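Local coordinates for insecticidal Delta-Endotoxin Cry8Ea1 (Bacillus Thuringiensis, PDB 3EB7), which is a three-domain insecticidal crystal toxin, active against larvae of the beetle Holotrichia parallela and probably acting by forming pores in gut-cell membranes, at residues A[112-117]-A[142-147]; A[297-301]-A[358-364]. All coordinates share one frame; numbering follows the deposited sequence.

Interaction 1 (A[112-117]-A[142-147]); sequences LDSLFT and LHLLLL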
ATOM      1  N   LEU A 112     -24.036   8.063 -15.450  1.00 27.54           N
ATOM      2  CA  LEU A 112     -22.982   7.232 -14.844  1.00 26.79           C
ATOM      3  C   LEU A 112     -23.394   6.719 -13.482  1.00 26.09           C
ATOM      4  O   LEU A 112     -23.323   5.523 -13.223  1.00 25.75           O
ATOM      5  CB  LEU A 112     -21.630   7.943 -14.790  1.00 26.68           C
ATOM      6  CG  LEU A 112     -20.948   7.938 -16.153  1.00 27.58           C
ATOM      7  CD1 LEU A 112     -19.802   8.895 -16.123  1.00 26.95           C
ATOM      8  CD2 LEU A 112     -20.504   6.501 -16.582  1.00 26.76           C
ATOM      9  N   ASP A 113     -23.889   7.616 -12.642  1.00 26.17           N
ATOM     10  CA  ASP A 113     -24.249   7.267 -11.269  1.00 25.54           C
ATOM     11  C   ASP A 113     -25.309   6.162 -11.317  1.00 24.92           C
ATOM     12  O   ASP A 113     -25.228   5.134 -10.643  1.00 23.80           O
ATOM     13  CB  ASP A 113     -24.713   8.525 -10.514  1.00 25.52           C
ATOM     14  CG  ASP A 113     -25.230   8.221  -9.119  1.00 26.54           C
ATOM     15  OD1 ASP A 113     -26.370   8.586  -8.798  1.00 28.46           O
ATOM     16  OD2 ASP A 113     -24.511   7.587  -8.334  1.00 30.70           O
ATOM     17  N   SER A 114     -26.274   6.348 -12.181  1.00 25.42           N
ATOM     18  CA  SER A 114     -27.340   5.369 -12.337  1.00 26.67           C
ATOM     19  C   SER A 114     -26.832   3.989 -12.765  1.00 26.17           C
ATOM     20  O   SER A 114     -27.307   2.983 -12.268  1.00 26.35           O
ATOM     21  CB  SER A 114     -28.401   5.897 -13.298  1.00 26.59           C
ATOM     22  OG  SER A 114     -28.930   4.833 -14.057  1.00 29.67           O
ATOM     23  N   LEU A 115     -25.846   3.960 -13.659  1.00 26.66           N
ATOM     24  CA  LEU A 115     -25.224   2.719 -14.147  1.00 26.58           C
ATOM     25  C   LEU A 115     -24.396   2.032 -13.042  1.00 26.77           C
ATOM     26  O   LEU A 115     -24.452   0.800 -12.842  1.00 26.98           O
ATOM     27  CB  LEU A 115     -24.332   3.071 -15.351  1.00 27.13           C
ATOM     28  CG  LEU A 115     -24.693   2.928 -16.850  1.00 26.88           C
ATOM     29  CD1 LEU A 115     -26.107   2.546 -17.163  1.00 25.66           C
ATOM     30  CD2 LEU A 115     -24.255   4.136 -17.646  1.00 25.86           C
ATOM     31  N   PHE A 116     -23.646   2.832 -12.294  1.00 26.26           N
ATOM     32  CA  PHE A 116     -22.913   2.322 -11.154  1.00 26.08           C
ATOM     33  C   PHE A 116     -23.838   1.645 -10.180  1.00 26.85           C
ATOM     34  O   PHE A 116     -23.598   0.507  -9.816  1.00 28.24           O
ATOM     35  CB  PHE A 116     -22.096   3.418 -10.484  1.00 24.76           C
ATOM     36  CG  PHE A 116     -20.801   3.666 -11.149  1.00 22.90           C
ATOM     37  CD1 PHE A 116     -20.530   4.894 -11.731  1.00 22.34           C
ATOM     38  CD2 PHE A 116     -19.830   2.651 -11.207  1.00 21.48           C
ATOM     39  CE1 PHE A 116     -19.292   5.123 -12.359  1.00 23.33           C
ATOM     40  CE2 PHE A 116     -18.601   2.859 -11.817  1.00 19.90           C
ATOM     41  CZ  PHE A 116     -18.324   4.090 -12.404  1.00 22.16           C
ATOM     42  N   THR A 117     -24.912   2.320  -9.784  1.00 27.54           N
ATOM     43  CA  THR A 117     -25.929   1.715  -8.919  1.00 27.58           C
ATOM     44  C   THR A 117     -26.470   0.379  -9.454  1.00 27.99           C
ATOM     45  O   THR A 117     -26.643  -0.561  -8.688  1.00 28.09           O
ATOM     46  CB  THR A 117     -27.078   2.702  -8.660  1.00 27.29           C
ATOM     47  OG1 THR A 117     -26.531   3.907  -8.132  1.00 26.71           O
ATOM     48  CG2 THR A 117     -28.104   2.147  -7.666  1.00 26.50           C
ATOM     49  N   LEU A 142     -13.919   4.266  -9.092  1.00 20.86           N
ATOM     50  CA  LEU A 142     -14.506   5.161 -10.075  1.00 20.60           C
ATOM     51  C   LEU A 142     -15.802   5.818  -9.598  1.00 20.88           C
ATOM     52  O   LEU A 142     -15.991   7.042  -9.784  1.00 20.04           O
ATOM     53  CB  LEU A 142     -14.731   4.429 -11.397  1.00 20.06           C
ATOM     54  CG  LEU A 142     -13.480   4.140 -12.224  1.00 20.90           C
ATOM     55  CD1 LEU A 142     -13.864   3.311 -13.472  1.00 20.78           C
ATOM     56  CD2 LEU A 142     -12.690   5.428 -12.606  1.00 15.68           C
ATOM     57  N   HIS A 143     -16.671   5.002  -8.980  1.00 20.58           N
ATOM     58  CA  HIS A 143     -17.975   5.461  -8.498  1.00 20.40           C
ATOM     59  C   HIS A 143     -17.857   6.526  -7.417  1.00 21.31           C
ATOM     60  O   HIS A 143     -18.556   7.532  -7.476  1.00 23.41           O
ATOM     61  CB  HIS A 143     -18.852   4.285  -8.020  1.00 19.91           C
ATOM     62  CG  HIS A 143     -20.284   4.670  -7.800  1.00 19.71           C
ATOM     63  ND1 HIS A 143     -21.136   3.962  -6.982  1.00 16.08           N
ATOM     64  CD2 HIS A 143     -21.001   5.726  -8.271  1.00 19.87           C
ATOM     65  CE1 HIS A 143     -22.320   4.544  -6.985  1.00 19.40           C
ATOM     66  NE2 HIS A 143     -22.263   5.620  -7.756  1.00 19.33           N
ATOM     67  N   LEU A 144     -16.953   6.343  -6.459  1.00 21.02           N
ATOM     68  CA  LEU A 144     -16.696   7.344  -5.430  1.00 20.47           C
ATOM     69  C   LEU A 144     -16.023   8.625  -5.937  1.00 21.76           C
ATOM     70  O   LEU A 144     -16.220   9.720  -5.354  1.00 21.69           O
ATOM     71  CB  LEU A 144     -15.821   6.735  -4.325  1.00 20.77           C
ATOM     72  CG  LEU A 144     -16.349   5.492  -3.599  1.00 18.97           C
ATOM     73  CD1 LEU A 144     -15.321   4.960  -2.597  1.00 16.18           C
ATOM     74  CD2 LEU A 144     -17.697   5.806  -2.913  1.00 16.08           C
ATOM     75  N   LEU A 145     -15.200   8.526  -6.985  1.00 21.58           N
ATOM     76  CA  LEU A 145     -14.638   9.735  -7.572  1.00 21.99           C
ATOM     77  C   LEU A 145     -15.710  10.551  -8.303  1.00 23.17           C
ATOM     78  O   LEU A 145     -15.613  11.798  -8.389  1.00 23.58           O
ATOM     79  CB  LEU A 145     -13.564   9.369  -8.566  1.00 22.43           C
ATOM     80  CG  LEU A 145     -12.198   8.929  -8.065  1.00 23.24           C
ATOM     81  CD1 LEU A 145     -11.529   8.145  -9.189  1.00 21.97           C
ATOM     82  CD2 LEU A 145     -11.377  10.193  -7.664  1.00 20.87           C
ATOM     83  N   LEU A 146     -16.715   9.849  -8.831  1.00 23.29           N
ATOM     84  CA  LEU A 146     -17.801  10.456  -9.574  1.00 24.40           C
ATOM     85  C   LEU A 146     -18.651  11.263  -8.603  1.00 25.62           C
ATOM     86  O   LEU A 146     -18.918  12.458  -8.816  1.00 26.47           O
ATOM     87  CB  LEU A 146     -18.664   9.375 -10.250  1.00 24.10           C
ATOM     88  CG  LEU A 146     -19.792   9.938 -11.118  1.00 25.43           C
ATOM     89  CD1 LEU A 146     -19.246  10.553 -12.367  1.00 23.88           C
ATOM     90  CD2 LEU A 146     -20.810   8.883 -11.475  1.00 27.65           C
ATOM     91  N   LEU A 147     -19.052  10.614  -7.517  1.00 26.58           N
ATOM     92  CA  LEU A 147     -19.789  11.267  -6.441  1.00 27.36           C
ATOM     93  C   LEU A 147     -19.064  12.483  -5.873  1.00 28.12           C
ATOM     94  O   LEU A 147     -19.702  13.429  -5.424  1.00 29.19           O
ATOM     95  CB  LEU A 147     -20.156  10.254  -5.356  1.00 26.95           C
ATOM     96  CG  LEU A 147     -21.541   9.552  -5.438  1.00 28.60           C
ATOM     97  CD1 LEU A 147     -22.379   9.752  -6.723  1.00 26.24           C
ATOM     98  CD2 LEU A 147     -21.360   8.101  -5.174  1.00 28.18           C
TER
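His143 reaches from helix 133-153 to Asp113 on helix 99-119 and makes the one hydrogen bond between the two segments. Its NE2 donates to Asp113 OD2 over 3.0 Å in an almost straight line, with the acceptor in the imidazole plane. The torsion of Asp113, with CG anti to the backbone N (chi1 175°), brings the carboxylate up to the imidazole edge. Helix 161-191 supplies further partners: Tyr178 OH hydrogen-bonds to His143 ND1 and Arg170 forms a salt bridge with Asp113 OD1, so this buried polar chain has partners at each step.

Aromatic contacts run beside it. The Phe116 and His143 rings are nearly parallel, 15° apart, but slid past one another with centroids 4.7 Å apart. Little ring overlap results, and two CH-pi contacts join the pair: Phe116 CB sits 3.4 Å from the His143 ring centroid, over the face, and His143 CB lies over a face of Phe116, offset toward the rim. On the opposite imidazole face rests Leu147 CD2.

Apolar packing fills the remainder. Leu146 CD2 touches Leu112 CB at 3.5 Å and also reaches Phe116 CD1, while Leu142 CB meets Phe116 CZ at 3.7 Å. The helix segments run roughly antiparallel, at 146°, with axes 10.3 Å apart, an arrangement that belongs to the alpha-helical bundle forming the N-terminal domain of three-domain Cry toxins.

Interaction 2 (A[297-301]-A[358-364]); sequences YLKKW and YYGVSKV. With SO4 (sulfate ion), chain E.
Leu298 holds CG anti to its backbone nitrogen (chi1 179°), which lays its two methyls against the crossing strand. CD1 rests on Ser362 CB at 3.8 Å, and CD2 on Tyr358 O. Lys300 instead takes CG between the backbone N and the carbonyl carbon (chi1 58°), bringing its CD over Gly360 CA, 3.6 Å away, and beside Tyr359 O. Its NZ forms a salt bridge with Asp426. The Trp301 indole crosses Val364 of 358-364 obliquely, with CZ3 4.0 Å from Val364 CG2 near the ring plane; Phe421 stacks on the indole and His304 bonds to NE1.

The strand segments cross at 86°, so no ladder forms, and a single direct backbone bond joins them. Trp301 N donates to Val361 O over 3.1 Å, in the carbonyl plane, and Lys300 CA-H leans on the same oxygen. Two waters extend the junction: one donates to both Lys299 O and Ser362 O, the other accepts from Val361 N and donates to Trp301 O at 2.6 Å. Lys299 leads away from the contact, and its NZ makes a weak hydrogen bond of 3.2 Å to O3 of a sulfate, probably from the crystallisation liquor.

The chemistry implies a junction between sheets joined by one direct backbone bond, two water bridges and side-chain packing; the lysine methylenes lie close against Gly360, which has no side chain to hold them off, while the ammonium is paired with Asp426.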
ATOM      1  N   TYR A 297      30.355 -25.065  -9.963  1.00 25.36           N
ATOM      2  CA  TYR A 297      30.265 -24.608  -8.581  1.00 23.85           C
ATOM      3  C   TYR A 297      29.315 -23.456  -8.442  1.00 22.14           C
ATOM      4  O   TYR A 297      29.177 -22.634  -9.352  1.00 21.31           O
ATOM      5  CB  TYR A 297      31.641 -24.198  -8.025  1.00 23.78           C
ATOM      6  CG  TYR A 297      32.328 -23.112  -8.825  1.00 23.10           C
ATOM      7  CD1 TYR A 297      33.215 -23.439  -9.837  1.00 21.22           C
ATOM      8  CD2 TYR A 297      32.066 -21.767  -8.584  1.00 22.90           C
ATOM      9  CE1 TYR A 297      33.870 -22.439 -10.579  1.00 25.27           C
ATOM     10  CE2 TYR A 297      32.709 -20.747  -9.332  1.00 22.90           C
ATOM     11  CZ  TYR A 297      33.605 -21.101 -10.325  1.00 23.50           C
ATOM     12  OH  TYR A 297      34.257 -20.133 -11.044  1.00 24.23           O
ATOM     13  N   LEU A 298      28.690 -23.421  -7.265  1.00 20.59           N
ATOM     14  CA  LEU A 298      27.779 -22.365  -6.868  1.00 19.76           C
ATOM     15  C   LEU A 298      28.330 -21.610  -5.646  1.00 19.17           C
ATOM     16  O   LEU A 298      28.484 -22.188  -4.547  1.00 19.10           O
ATOM     17  CB  LEU A 298      26.372 -22.951  -6.595  1.00 18.51           C
ATOM     18  CG  LEU A 298      25.194 -22.079  -6.128  1.00 20.25           C
ATOM     19  CD1 LEU A 298      24.819 -20.989  -7.162  1.00 13.51           C
ATOM     20  CD2 LEU A 298      23.956 -22.968  -5.718  1.00 18.05           C
ATOM     21  N   LYS A 299      28.622 -20.333  -5.842  1.00 17.84           N
ATOM     22  CA  LYS A 299      28.890 -19.463  -4.698  1.00 17.67           C
ATOM     23  C   LYS A 299      27.628 -18.662  -4.409  1.00 17.61           C
ATOM     24  O   LYS A 299      27.148 -17.890  -5.255  1.00 16.29           O
ATOM     25  CB  LYS A 299      30.040 -18.527  -4.965  1.00 16.82           C
ATOM     26  CG  LYS A 299      31.371 -19.140  -4.951  1.00 19.16           C
ATOM     27  CD  LYS A 299      32.324 -18.110  -5.544  1.00 22.20           C
ATOM     28  CE  LYS A 299      33.715 -18.343  -5.112  1.00 24.99           C
ATOM     29  NZ  LYS A 299      34.599 -17.657  -6.110  1.00 28.97           N
ATOM     30  N   LYS A 300      27.090 -18.846  -3.206  1.00 17.66           N
ATOM     31  CA  LYS A 300      25.731 -18.408  -2.931  1.00 18.18           C
ATOM     32  C   LYS A 300      25.603 -17.712  -1.582  1.00 17.49           C
ATOM     33  O   LYS A 300      26.436 -17.861  -0.719  1.00 18.17           O
ATOM     34  CB  LYS A 300      24.754 -19.594  -3.047  1.00 15.63           C
ATOM     35  CG  LYS A 300      25.055 -20.751  -2.131  1.00 17.78           C
ATOM     36  CD  LYS A 300      23.883 -21.761  -2.143  1.00 20.37           C
ATOM     37  CE  LYS A 300      24.270 -23.183  -1.669  1.00 21.74           C
ATOM     38  NZ  LYS A 300      24.546 -23.166  -0.227  1.00 24.71           N
ATOM     39  N   TRP A 301      24.532 -16.951  -1.443  1.00 18.54           N
ATOM     40  CA  TRP A 301      24.154 -16.225  -0.241  1.00 17.77           C
ATOM     41  C   TRP A 301      23.684 -17.264   0.788  1.00 17.98           C
ATOM     42  O   TRP A 301      22.594 -17.901   0.615  1.00 17.30           O
ATOM     43  CB  TRP A 301      22.999 -15.303  -0.660  1.00 17.42           C
ATOM     44  CG  TRP A 301      22.369 -14.359   0.375  1.00 17.82           C
ATOM     45  CD1 TRP A 301      22.131 -14.593   1.724  1.00 18.39           C
ATOM     46  CD2 TRP A 301      21.833 -13.049   0.100  1.00 17.79           C
ATOM     47  NE1 TRP A 301      21.506 -13.484   2.288  1.00 17.28           N
ATOM     48  CE2 TRP A 301      21.298 -12.540   1.315  1.00 16.38           C
ATOM     49  CE3 TRP A 301      21.746 -12.263  -1.059  1.00 16.84           C
ATOM     50  CZ2 TRP A 301      20.721 -11.268   1.404  1.00 15.17           C
ATOM     51  CZ3 TRP A 301      21.175 -10.994  -0.967  1.00 17.70           C
ATOM     52  CH2 TRP A 301      20.664 -10.513   0.266  1.00 17.44           C
ATOM     53  N   TYR A 358      21.427 -28.300  -4.989  1.00 26.96           N
ATOM     54  CA  TYR A 358      21.681 -27.208  -4.052  1.00 27.17           C
ATOM     55  C   TYR A 358      21.085 -25.941  -4.623  1.00 25.46           C
ATOM     56  O   TYR A 358      21.465 -25.513  -5.733  1.00 24.82           O
ATOM     57  CB  TYR A 358      23.165 -26.871  -3.925  1.00 28.54           C
ATOM     58  CG  TYR A 358      24.178 -27.926  -3.557  1.00 31.56           C
ATOM     59  CD1 TYR A 358      24.512 -28.974  -4.431  1.00 33.37           C
ATOM     60  CD2 TYR A 358      24.917 -27.791  -2.374  1.00 35.15           C
ATOM     61  CE1 TYR A 358      25.518 -29.901  -4.106  1.00 33.10           C
ATOM     62  CE2 TYR A 358      25.942 -28.697  -2.041  1.00 35.99           C
ATOM     63  CZ  TYR A 358      26.231 -29.749  -2.902  1.00 34.28           C
ATOM     64  OH  TYR A 358      27.241 -30.620  -2.527  1.00 34.49           O
ATOM     65  N   TYR A 359      20.207 -25.312  -3.850  1.00 23.53           N
ATOM     66  CA  TYR A 359      19.589 -24.065  -4.253  1.00 22.32           C
ATOM     67  C   TYR A 359      20.280 -22.920  -3.564  1.00 22.14           C
ATOM     68  O   TYR A 359      20.783 -23.091  -2.446  1.00 23.58           O
ATOM     69  CB  TYR A 359      18.095 -24.069  -3.906  1.00 22.62           C
ATOM     70  CG  TYR A 359      17.334 -25.149  -4.636  1.00 19.76           C
ATOM     71  CD1 TYR A 359      17.164 -26.397  -4.065  1.00 18.54           C
ATOM     72  CD2 TYR A 359      16.765 -24.902  -5.879  1.00 20.47           C
ATOM     73  CE1 TYR A 359      16.463 -27.392  -4.730  1.00 21.86           C
ATOM     74  CE2 TYR A 359      16.069 -25.893  -6.564  1.00 17.77           C
ATOM     75  CZ  TYR A 359      15.938 -27.124  -5.985  1.00 19.87           C
ATOM     76  OH  TYR A 359      15.267 -28.101  -6.618  1.00 20.89           O
ATOM     77  N   GLY A 360      20.334 -21.763  -4.228  1.00 20.80           N
ATOM     78  CA  GLY A 360      20.840 -20.541  -3.593  1.00 19.69           C
ATOM     79  C   GLY A 360      21.003 -19.392  -4.557  1.00 19.10           C
ATOM     80  O   GLY A 360      21.119 -19.613  -5.755  1.00 19.68           O
ATOM     81  N   VAL A 361      21.054 -18.169  -4.040  1.00 18.29           N
ATOM     82  CA  VAL A 361      21.146 -16.974  -4.876  1.00 17.29           C
ATOM     83  C   VAL A 361      22.634 -16.744  -5.234  1.00 17.81           C
ATOM     84  O   VAL A 361      23.496 -16.627  -4.338  1.00 17.20           O
ATOM     85  CB  VAL A 361      20.532 -15.751  -4.127  1.00 18.11           C
ATOM     86  CG1 VAL A 361      20.821 -14.386  -4.852  1.00 15.51           C
ATOM     87  CG2 VAL A 361      19.020 -15.970  -3.874  1.00 14.31           C
ATOM     88  N   SER A 362      22.926 -16.687  -6.533  1.00 17.51           N
ATOM     89  CA  SER A 362      24.321 -16.490  -7.015  1.00 18.31           C
ATOM     90  C   SER A 362      24.660 -15.036  -7.356  1.00 17.82           C
ATOM     91  O   SER A 362      25.828 -14.653  -7.469  1.00 18.54           O
ATOM     92  CB  SER A 362      24.573 -17.365  -8.238  1.00 18.04           C
ATOM     93  OG  SER A 362      23.639 -16.985  -9.232  1.00 19.61           O
ATOM     94  N   LYS A 363      23.635 -14.221  -7.491  1.00 17.31           N
ATOM     95  CA  LYS A 363      23.826 -12.869  -7.968  1.00 17.71           C
ATOM     96  C   LYS A 363      22.623 -11.999  -7.659  1.00 16.83           C
ATOM     97  O   LYS A 363      21.488 -12.423  -7.871  1.00 17.11           O
ATOM     98  CB  LYS A 363      24.070 -12.867  -9.485  1.00 16.75           C
ATOM     99  CG  LYS A 363      24.416 -11.491 -10.042  1.00 17.51           C
ATOM    100  CD  LYS A 363      24.791 -11.657 -11.520  1.00 20.43           C
ATOM    101  CE  LYS A 363      25.016 -10.329 -12.227  1.00 23.93           C
ATOM    102  NZ  LYS A 363      25.094 -10.636 -13.704  1.00 28.21           N
ATOM    103  N   VAL A 364      22.876 -10.797  -7.161  1.00 16.16           N
ATOM    104  CA  VAL A 364      21.818  -9.768  -7.031  1.00 17.07           C
ATOM    105  C   VAL A 364      22.333  -8.397  -7.482  1.00 17.30           C
ATOM    106  O   VAL A 364      23.330  -7.926  -6.970  1.00 17.58           O
ATOM    107  CB  VAL A 364      21.251  -9.616  -5.557  1.00 16.69           C
ATOM    108  CG1 VAL A 364      20.082  -8.614  -5.539  1.00 15.08           C
ATOM    109  CG2 VAL A 364      20.821 -10.951  -4.996  1.00 14.27           C
TER
HETATM  110  S   SO4 E2011      37.494 -19.747  -6.054  1.00 76.31           S
HETATM  111  O1  SO4 E2011      38.625 -20.646  -6.261  1.00 75.13           O
HETATM  112  O2  SO4 E2011      37.981 -18.456  -5.569  1.00 75.50           O
HETATM  113  O3  SO4 E2011      36.822 -19.625  -7.356  1.00 76.70           O
HETATM  114  O4  SO4 E2011      36.542 -20.267  -5.067  1.00 75.16           O
HETATM  115  O   HOH W   1      27.656 -16.429  -7.650  1.00 14.58           O
HETATM  116  O   HOH W   2      20.731 -18.056  -1.204  1.00 14.53           O

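In the fold
From the N terminus, the chain runs along helix 99-119, passes through the 24 residues beyond interaction 1's first segment, and returns on helix 133-153; interaction 1 closes this short, partly helical loop within the N-terminal family region. Only later does interaction 2 open, on strand 296-310, and close 56 residues on at strand 357-369, after a largely stranded excursion. The two loops thus follow in series and neither nest nor cross. Interaction 1 ties two helices of the bundle together, whereas interaction 2 joins two separate four-stranded antiparallel sheets of the second, beta-sheet domain. Their centres are about 52 Å apart, on opposite sides of the chain's centre.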